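PDB 5K34: ankyrin-repeat protein B from Legionella pneumophila, which is a bacterial F-box effector that hijacks the host ubiquitin-proteasome system, its ankyrin domain probably serving as a protein-binding module. Local coordinates for residues Leu14-Arg19 and Arg46-Ala52; Ile53-Tyr58 and Leu85-Gln89; Tyr58-Asn62 and Gln102-Leu106. One frame throughout, in Å; residues are numbered along the deposited sequence.

All three contacts are largely buried and join neighbouring helices of a small ankyrin stack. Interactions 1 and 2 both use helix 48-54: residues 48-52 pack on helix 5-19, residues 53-54 on helix 82-91. Interaction 1 lies nearest the middle of the chain, its centre about 5 Å from the chain's centre, and relies on alanines and a proline at close backbone range. Interaction 2 mixes apolar contacts with a bonded glutamine amide where helix 48-54 ends. Interaction 3, between helices 58-67 and 97-112, has wider spacing filled by larger side chains, and shares Tyr58 with interaction 2. A salt bridge from Arg19 to Glu54 ties interactions 1 and 2 together.

Interaction 1 (Leu14-Arg19 and Arg46-Ala52)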
loop_
_atom_site.group_PDB
_atom_site.type_symbol
_atom_site.label_atom_id
_atom_site.label_comp_id
_atom_site.label_asym_id
_atom_site.label_seq_id
_atom_site.Cartn_x
_atom_site.Cartn_y
_atom_site.Cartn_z
ATOM N N LEU A 14 -2.163 7.915 8.570
ATOM C CA LEU A 14 -2.000 6.507 8.144
ATOM C C LEU A 14 -1.197 6.420 6.862
ATOM O O LEU A 14 -0.316 5.569 6.715
ATOM C CB LEU A 14 -3.369 5.902 7.952
ATOM C CG LEU A 14 -3.478 4.511 7.369
ATOM C CD1 LEU A 14 -2.780 3.490 8.257
ATOM C CD2 LEU A 14 -4.947 4.166 7.163
ATOM N N MET A 15 -1.488 7.240 5.852
ATOM C CA MET A 15 -0.720 7.300 4.610
ATOM C C MET A 15 0.747 7.602 4.910
ATOM O O MET A 15 1.650 6.947 4.346
ATOM C CB MET A 15 -1.304 8.349 3.681
ATOM C CG MET A 15 -2.685 7.957 3.143
ATOM S SD MET A 15 -2.711 6.538 2.053
ATOM C CE MET A 15 -2.021 7.288 0.556
ATOM N N VAL A 16 1.051 8.602 5.762
ATOM C CA VAL A 16 2.440 8.897 6.104
ATOM C C VAL A 16 3.125 7.743 6.855
ATOM O O VAL A 16 4.285 7.398 6.565
ATOM C CB VAL A 16 2.524 10.210 6.894
ATOM C CG1 VAL A 16 3.933 10.425 7.452
ATOM C CG2 VAL A 16 2.142 11.369 5.987
ATOM N N ALA A 17 2.414 7.160 7.816
ATOM C CA ALA A 17 2.997 6.065 8.585
ATOM C C ALA A 17 3.310 4.912 7.650
ATOM O O ALA A 17 4.381 4.300 7.747
ATOM C CB ALA A 17 2.035 5.622 9.674
ATOM N N ALA A 18 2.390 4.570 6.744
ATOM C CA ALA A 18 2.644 3.469 5.823
ATOM C C ALA A 18 3.799 3.785 4.880
ATOM O O ALA A 18 4.692 2.940 4.692
ATOM C CB ALA A 18 1.398 3.157 5.037
ATOM N N ARG A 19 3.853 5.003 4.326
ATOM C CA ARG A 19 4.942 5.368 3.412
ATOM C C ARG A 19 6.295 5.332 4.095
ATOM O O ARG A 19 7.315 5.049 3.434
ATOM C CB ARG A 19 4.644 6.780 2.889
ATOM C CG ARG A 19 5.540 7.143 1.676
ATOM C CD ARG A 19 5.229 8.540 1.127
ATOM N NE ARG A 19 3.897 8.669 0.580
ATOM C CZ ARG A 19 2.904 9.386 1.138
ATOM N NH1 ARG A 19 3.018 9.994 2.309
ATOM N NH2 ARG A 19 1.719 9.429 0.510
ATOM N N ARG A 46 -6.515 6.518 -3.300
ATOM C CA ARG A 46 -5.308 5.828 -2.840
ATOM C C ARG A 46 -5.579 5.045 -1.568
ATOM O O ARG A 46 -6.557 5.282 -0.848
ATOM C CB ARG A 46 -4.170 6.849 -2.578
ATOM C CG ARG A 46 -3.975 7.880 -3.690
ATOM C CD ARG A 46 -2.642 8.588 -3.567
ATOM N NE ARG A 46 -1.600 7.795 -4.208
ATOM C CZ ARG A 46 -0.342 7.721 -3.786
ATOM N NH1 ARG A 46 0.524 6.953 -4.443
ATOM N NH2 ARG A 46 0.061 8.375 -2.690
ATOM N N THR A 47 -4.675 4.100 -1.256
ATOM C CA THR A 47 -4.740 3.383 0.027
ATOM C C THR A 47 -3.347 3.396 0.652
ATOM O O THR A 47 -2.363 3.705 -0.031
ATOM C CB THR A 47 -5.117 1.898 -0.185
ATOM O OG1 THR A 47 -4.066 1.234 -0.894
ATOM C CG2 THR A 47 -6.469 1.752 -0.920
ATOM N N PRO A 48 -3.233 2.990 1.924
ATOM C CA PRO A 48 -1.923 2.881 2.539
ATOM C C PRO A 48 -1.090 1.772 1.932
ATOM O O PRO A 48 0.131 1.749 2.134
ATOM C CB PRO A 48 -2.220 2.624 4.024
ATOM C CG PRO A 48 -3.624 2.126 4.055
ATOM C CD PRO A 48 -4.321 2.884 2.914
ATOM N N LEU A 49 -1.690 0.824 1.197
ATOM C CA LEU A 49 -0.876 -0.161 0.465
ATOM C C LEU A 49 -0.075 0.541 -0.619
ATOM O O LEU A 49 1.129 0.291 -0.752
ATOM C CB LEU A 49 -1.771 -1.255 -0.110
ATOM C CG LEU A 49 -1.069 -2.322 -0.957
ATOM C CD1 LEU A 49 0.060 -3.024 -0.169
ATOM C CD2 LEU A 49 -2.076 -3.348 -1.471
ATOM N N LEU A 50 -0.693 1.458 -1.393
ATOM C CA LEU A 50 0.046 2.276 -2.347
ATOM C C LEU A 50 1.086 3.115 -1.703
ATOM O O LEU A 50 2.209 3.269 -2.202
ATOM C CB LEU A 50 -0.861 3.200 -3.151
ATOM C CG LEU A 50 -1.645 2.693 -4.316
ATOM C CD1 LEU A 50 -2.276 3.900 -5.042
ATOM C CD2 LEU A 50 -0.730 1.924 -5.319
ATOM N N ALA A 51 0.738 3.746 -0.569
ATOM C CA ALA A 51 1.680 4.585 0.163
ATOM C C ALA A 51 2.910 3.784 0.572
ATOM O O ALA A 51 4.047 4.247 0.399
ATOM C CB ALA A 51 1.017 5.210 1.372
ATOM N N ALA A 52 2.696 2.586 1.133
ATOM C CA ALA A 52 3.810 1.749 1.519
ATOM C C ALA A 52 4.655 1.393 0.331
ATOM O O ALA A 52 5.888 1.492 0.418
ATOM C CB ALA A 52 3.296 0.499 2.244
#
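Helix segments 14-19 and 48-52 run in roughly the same direction, their N-to-C axes 36° apart and 7.5 Å from each other at closest approach. The spacing is close, with 4.2 Å between the CA atoms of Arg19 and Ala52, and Ala18, Ala51 and Ala52 bring nothing larger than a methyl to the interface. Two backbone CA-H...O contacts run in opposite senses, from Arg19 CA to Ala51 O (3.3 Å) and from Ala52 CA to Ala18 O (3.5 Å). Ala18 points its methyl at the facing helix, where CB meets Pro48 CB at 3.8 Å and also lies beside the Pro48 carbonyl oxygen. Leu14 reaches the same proline with CD2, against CG of the ring. Both segments belong to the ankyrin repeats, and Thr47-Pro48-Leu49 matches the T-P-L element that opens the first helix of such a repeat: Thr47 is the N-cap, its OG1 accepting weak bonds from the backbone N of Leu49 and Leu50.

Met15 closes one side of the contact. Two successive bends, at chi2 and chi3, fold its chain over the start of helix 48-54, so that SD lies 3.5 Å from Thr47 C and CE sits 3.8 Å from Ala51 CB, with Arg46 CB on another side of the methyl. The guanidinium planes of Arg19 and Arg46 are nearly coplanar, 7° apart, and meet edge to edge with their NH2 atoms 3.8 Å apart. Glu54 forms salt bridges with both arginines, which probably offsets the like-charge approach, while Arg46 NE pairs in addition with Asp76.

Interaction 2 (Ile53-Tyr58 and Leu85-Gln89)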
loop_
_atom_site.group_PDB
_atom_site.type_symbol
_atom_site.label_atom_id
_atom_site.label_comp_id
_atom_site.label_asym_id
_atom_site.label_seq_id
_atom_site.Cartn_x
_atom_site.Cartn_y
_atom_site.Cartn_z
ATOM N N ILE A 53 4.046 1.005 -0.781
ATOM C CA ILE A 53 4.829 0.663 -1.978
ATOM C C ILE A 53 5.689 1.843 -2.420
ATOM O O ILE A 53 6.902 1.705 -2.622
ATOM C CB ILE A 53 3.889 0.190 -3.111
ATOM C CG1 ILE A 53 3.303 -1.171 -2.751
ATOM C CG2 ILE A 53 4.655 0.153 -4.454
ATOM C CD1 ILE A 53 2.073 -1.529 -3.590
ATOM N N GLU A 54 5.097 3.039 -2.538
ATOM C CA GLU A 54 5.899 4.147 -3.080
ATOM C C GLU A 54 6.975 4.580 -2.121
ATOM O O GLU A 54 8.007 5.123 -2.565
ATOM C CB GLU A 54 5.031 5.348 -3.468
ATOM C CG GLU A 54 4.473 6.132 -2.310
ATOM C CD GLU A 54 3.475 7.198 -2.748
ATOM O OE1 GLU A 54 3.325 7.452 -3.969
ATOM O OE2 GLU A 54 2.778 7.734 -1.856
ATOM N N GLY A 55 6.843 4.344 -0.814
ATOM C CA GLY A 55 7.885 4.642 0.165
ATOM C C GLY A 55 8.918 3.545 0.283
ATOM O O GLY A 55 9.809 3.676 1.134
ATOM N N LYS A 56 8.814 2.480 -0.509
ATOM C CA LYS A 56 9.699 1.313 -0.393
ATOM C C LYS A 56 9.584 0.669 0.963
ATOM O O LYS A 56 10.502 -0.001 1.474
ATOM C CB LYS A 56 11.163 1.672 -0.713
ATOM C CG LYS A 56 11.341 2.348 -2.068
ATOM C CD LYS A 56 12.783 2.480 -2.494
ATOM C CE LYS A 56 13.607 3.271 -1.500
ATOM N NZ LYS A 56 14.982 3.465 -2.085
ATOM N N ALA A 57 8.397 0.797 1.566
ATOM C CA ALA A 57 8.109 0.255 2.901
ATOM C C ALA A 57 7.553 -1.154 2.713
ATOM O O ALA A 57 6.391 -1.437 2.991
ATOM C CB ALA A 57 7.106 1.188 3.621
ATOM N N TYR A 58 8.417 -2.055 2.221
ATOM C CA TYR A 58 7.897 -3.322 1.717
ATOM C C TYR A 58 7.382 -4.258 2.810
ATOM O O TYR A 58 6.451 -5.008 2.566
ATOM C CB TYR A 58 8.902 -4.005 0.759
ATOM C CG TYR A 58 9.188 -3.148 -0.442
ATOM C CD1 TYR A 58 8.175 -2.791 -1.340
ATOM C CD2 TYR A 58 10.453 -2.706 -0.713
ATOM C CE1 TYR A 58 8.420 -1.986 -2.442
ATOM C CE2 TYR A 58 10.731 -1.919 -1.839
ATOM C CZ TYR A 58 9.714 -1.559 -2.668
ATOM O OH TYR A 58 10.025 -0.732 -3.731
ATOM N N LEU A 85 2.049 0.005 -9.912
ATOM C CA LEU A 85 3.063 0.848 -9.285
ATOM C C LEU A 85 4.322 0.021 -8.985
ATOM O O LEU A 85 5.445 0.483 -9.224
ATOM C CB LEU A 85 2.489 1.479 -8.012
ATOM C CG LEU A 85 3.374 2.541 -7.361
ATOM C CD1 LEU A 85 3.576 3.734 -8.325
ATOM C CD2 LEU A 85 2.765 2.984 -6.049
ATOM N N LEU A 86 4.137 -1.194 -8.479
ATOM C CA LEU A 86 5.272 -2.126 -8.273
ATOM C C LEU A 86 5.987 -2.387 -9.591
ATOM O O LEU A 86 7.220 -2.400 -9.643
ATOM C CB LEU A 86 4.784 -3.420 -7.625
ATOM C CG LEU A 86 4.469 -3.316 -6.133
ATOM C CD1 LEU A 86 3.577 -4.505 -5.745
ATOM C CD2 LEU A 86 5.750 -3.282 -5.307
ATOM N N LYS A 87 5.209 -2.627 -10.644
ATOM C CA LYS A 87 5.811 -2.892 -11.960
ATOM C C LYS A 87 6.614 -1.694 -12.438
ATOM O O LYS A 87 7.681 -1.884 -13.031
ATOM C CB LYS A 87 4.731 -3.265 -12.966
ATOM C CG LYS A 87 4.266 -4.714 -12.830
ATOM C CD LYS A 87 3.184 -4.994 -13.879
ATOM C CE LYS A 87 2.736 -6.440 -13.853
ATOM N NZ LYS A 87 3.624 -7.280 -14.716
ATOM N N LYS A 88 6.118 -0.483 -12.211
ATOM C CA LYS A 88 6.918 0.700 -12.555
ATOM C C LYS A 88 8.290 0.795 -11.827
ATOM O O LYS A 88 9.337 1.148 -12.380
ATOM C CB LYS A 88 6.128 1.960 -12.295
ATOM C CG LYS A 88 5.063 2.255 -13.326
ATOM C CD LYS A 88 4.431 3.637 -13.126
ATOM C CE LYS A 88 5.493 4.719 -13.206
ATOM N NZ LYS A 88 4.862 6.010 -13.656
ATOM N N GLN A 89 8.261 0.447 -10.530
ATOM C CA GLN A 89 9.450 0.387 -9.709
ATOM C C GLN A 89 10.416 -0.681 -10.258
ATOM O O GLN A 89 11.614 -0.429 -10.366
ATOM C CB GLN A 89 9.096 0.066 -8.249
ATOM C CG GLN A 89 8.370 1.201 -7.549
ATOM C CD GLN A 89 8.212 0.909 -6.062
ATOM O OE1 GLN A 89 8.163 -0.256 -5.645
ATOM N NE2 GLN A 89 8.116 1.956 -5.264
HETATM O O HOH W 1 8.736 4.867 -5.295
#
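The end of helix 48-54 and the turn after it face helix segment 85-89, with Ile53 and Leu86 the nearest backbone pair at 6.9 Å between CA atoms. Ile53 directs its side chain at the facing helix: CG2 lies 3.7 Å from Leu86 CD2 and 3.8 Å from Leu85 CD2, touching both leucines, while CD1 continues along Leu86 to its CG and CD1. The Ile53 and Leu86 side chains cross at about a right angle.

Beside this apolar patch, the amide of Gln89 is held at both ends. With its chain extended beyond CG, Gln89 sends NE2 to Ile53 O, 2.9 Å away at an N-H...O angle of 153°. The donor stands well above the carbonyl plane; Lys56 N bonds the same oxygen from the opposite face, so two donors grip it. OE1 accepts from Tyr58 OH at 2.7 Å, lying near the ring plane at its edge, with the ring and amide planes 84° apart. These two bonds set which way round the amide faces. A water accepts from NE2 and donates to Glu54 O, adding a bridge to the helix end.

Lys56 has positive phi, 61°, and two bonds run back into the last helical turn, the criteria for a Schellman motif; Ala57 then centres an inverse gamma turn and occupies the N-cap position of helix 58-67. Gln89 thus ties helix 82-91 to both sides of the tight turn between the successive helices 48-54 and 58-67, consistent with the helix-loop-helix architecture of ankyrin repeats.

Interaction 3 (Tyr58-Asn62 and Gln102-Leu106); sequences YQTAN and QIRAL. With SO4 (sulfate ion), chain C.
Tyr58 and Gln102 meet at the start of the contact, and the tyrosine can be followed outward from its CB. In the modelled one of two Gln102 conformers, that atom lies 3.3 Å from Gln102 CG, an approach so short for two carbons that its detail is doubtful. The amide end of Gln102 in this conformer comes near that of Asn62. Further along the tyrosine, CD1 meets Leu106 CD1 at 3.7 Å, whereas CE1 and CZ come next to Ile103, with CZ 3.7 Å from Ile103 CG1. At the tip, OH touches both CG1 and CD1 of Ile103, while its hydrogen bond goes to Gln89 on helix 82-91. Phe95 also packs against the tyrosine and Ile103.

The backbones are nearly parallel, 11° between their N-to-C directions, but their short axes are 11.1 Å apart at closest approach. Long side chains bridge that spacing. Leu106 is central: one branch, CD1, touches Tyr58 and approaches Ala61 CB at 4.3 Å, and the other, CD2, packs beside the side-chain amide group of Asn62. Away from this interface, Gln59 NE2 donates to sulfate O4 at 2.9 Å with an angle of 152°, and Asn21 binds the same ion, which probably came from the crystallisation liquor.

Helix 97-112 therefore packs along helix 58-67 of the ankyrin domain mainly through apolar and van der Waals contacts. The chemistry suggests that apolar packing of Tyr58, Ile103 and Leu106 contributes most of the join, while the Tyr58 hydroxyl, lying against Ile103, is satisfied by its bond to the Gln89 side chain.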
loop_
_atom_site.group_PDB
_atom_site.type_symbol
_atom_site.label_atom_id
_atom_site.label_comp_id
_atom_site.label_asym_id
_atom_site.label_seq_id
_atom_site.Cartn_x
_atom_site.Cartn_y
_atom_site.Cartn_z
ATOM N N TYR A 58 8.417 -2.055 2.221
ATOM C CA TYR A 58 7.897 -3.322 1.717
ATOM C C TYR A 58 7.382 -4.258 2.810
ATOM O O TYR A 58 6.451 -5.008 2.566
ATOM C CB TYR A 58 8.902 -4.005 0.759
ATOM C CG TYR A 58 9.188 -3.148 -0.442
ATOM C CD1 TYR A 58 8.175 -2.791 -1.340
ATOM C CD2 TYR A 58 10.453 -2.706 -0.713
ATOM C CE1 TYR A 58 8.420 -1.986 -2.442
ATOM C CE2 TYR A 58 10.731 -1.919 -1.839
ATOM C CZ TYR A 58 9.714 -1.559 -2.668
ATOM O OH TYR A 58 10.025 -0.732 -3.731
ATOM N N GLN A 59 7.955 -4.159 4.008
ATOM C CA GLN A 59 7.406 -4.977 5.119
ATOM C C GLN A 59 5.988 -4.503 5.530
ATOM O O GLN A 59 5.140 -5.382 5.731
ATOM C CB GLN A 59 8.332 -5.001 6.326
ATOM C CG GLN A 59 9.771 -5.444 6.017
ATOM C CD GLN A 59 10.723 -4.285 5.856
ATOM O OE1 GLN A 59 10.419 -3.319 5.112
ATOM N NE2 GLN A 59 11.852 -4.310 6.542
ATOM N N THR A 60 5.757 -3.225 5.516
ATOM C CA THR A 60 4.435 -2.710 5.794
ATOM C C THR A 60 3.464 -3.111 4.668
ATOM O O THR A 60 2.331 -3.485 4.918
ATOM C CB THR A 60 4.484 -1.191 5.992
ATOM O OG1 THR A 60 5.224 -0.909 7.186
ATOM C CG2 THR A 60 3.070 -0.587 6.152
ATOM N N ALA A 61 3.916 -3.026 3.424
ATOM C CA ALA A 61 3.075 -3.453 2.287
ATOM C C ALA A 61 2.692 -4.926 2.413
ATOM O O ALA A 61 1.550 -5.307 2.192
ATOM C CB ALA A 61 3.794 -3.225 0.970
ATOM N N ASN A 62 3.674 -5.777 2.762
ATOM C CA ASN A 62 3.428 -7.192 2.977
ATOM C C ASN A 62 2.414 -7.424 4.084
ATOM O O ASN A 62 1.477 -8.220 3.938
ATOM C CB ASN A 62 4.715 -7.953 3.272
ATOM C CG ASN A 62 5.483 -8.383 2.030
ATOM O OD1 ASN A 62 6.547 -7.814 1.656
ATOM N ND2 ASN A 62 4.968 -9.388 1.363
ATOM N N GLN A 102 12.253 -7.932 -3.672
ATOM C CA GLN A 102 11.032 -7.701 -2.842
ATOM C C GLN A 102 9.826 -7.265 -3.678
ATOM O O GLN A 102 8.668 -7.703 -3.435
ATOM C CB GLN A 102 11.253 -6.700 -1.742
ATOM C CG GLN A 102 9.976 -6.564 -0.938
ATOM C CD GLN A 102 9.456 -7.891 -0.359
ATOM O OE1 GLN A 102 8.355 -8.484 -0.747
ATOM N NE2 GLN A 102 10.225 -8.351 0.612
ATOM N N ILE A 103 10.109 -6.441 -4.704
ATOM C CA ILE A 103 9.063 -5.968 -5.592
ATOM C C ILE A 103 8.486 -7.139 -6.384
ATOM O O ILE A 103 7.253 -7.314 -6.461
ATOM C CB ILE A 103 9.633 -4.875 -6.528
ATOM C CG1 ILE A 103 9.912 -3.619 -5.746
ATOM C CG2 ILE A 103 8.666 -4.604 -7.675
ATOM C CD1 ILE A 103 10.899 -2.660 -6.458
ATOM N N ARG A 104 9.368 -7.953 -6.930
ATOM C CA ARG A 104 8.948 -9.091 -7.678
ATOM C C ARG A 104 8.102 -10.058 -6.854
ATOM O O ARG A 104 7.085 -10.608 -7.321
ATOM C CB ARG A 104 10.200 -9.781 -8.252
ATOM C CG ARG A 104 10.686 -9.252 -9.588
ATOM C CD ARG A 104 11.759 -10.138 -10.316
ATOM N NE ARG A 104 12.222 -9.480 -11.573
ATOM C CZ ARG A 104 13.300 -8.697 -11.713
ATOM N NH1 ARG A 104 14.109 -8.474 -10.693
ATOM N NH2 ARG A 104 13.586 -8.145 -12.903
ATOM N N ALA A 105 8.516 -10.296 -5.614
ATOM C CA ALA A 105 7.774 -11.198 -4.729
ATOM C C ALA A 105 6.364 -10.646 -4.432
ATOM O O ALA A 105 5.400 -11.435 -4.379
ATOM C CB ALA A 105 8.552 -11.409 -3.444
ATOM N N LEU A 106 6.248 -9.336 -4.245
ATOM C CA LEU A 106 4.929 -8.725 -4.012
ATOM C C LEU A 106 4.063 -8.793 -5.284
ATOM O O LEU A 106 2.866 -9.116 -5.144
ATOM C CB LEU A 106 5.084 -7.278 -3.532
ATOM C CG LEU A 106 5.436 -7.084 -2.093
ATOM C CD1 LEU A 106 6.026 -5.725 -1.803
ATOM C CD2 LEU A 106 4.204 -7.306 -1.203
HETATM S S SO4 C . 13.629 -0.305 6.815
HETATM O O1 SO4 C . 14.659 -0.026 7.876
HETATM O O2 SO4 C . 12.512 0.759 6.851
HETATM O O3 SO4 C . 14.263 -0.390 5.466
HETATM O O4 SO4 C . 13.077 -1.683 6.933
#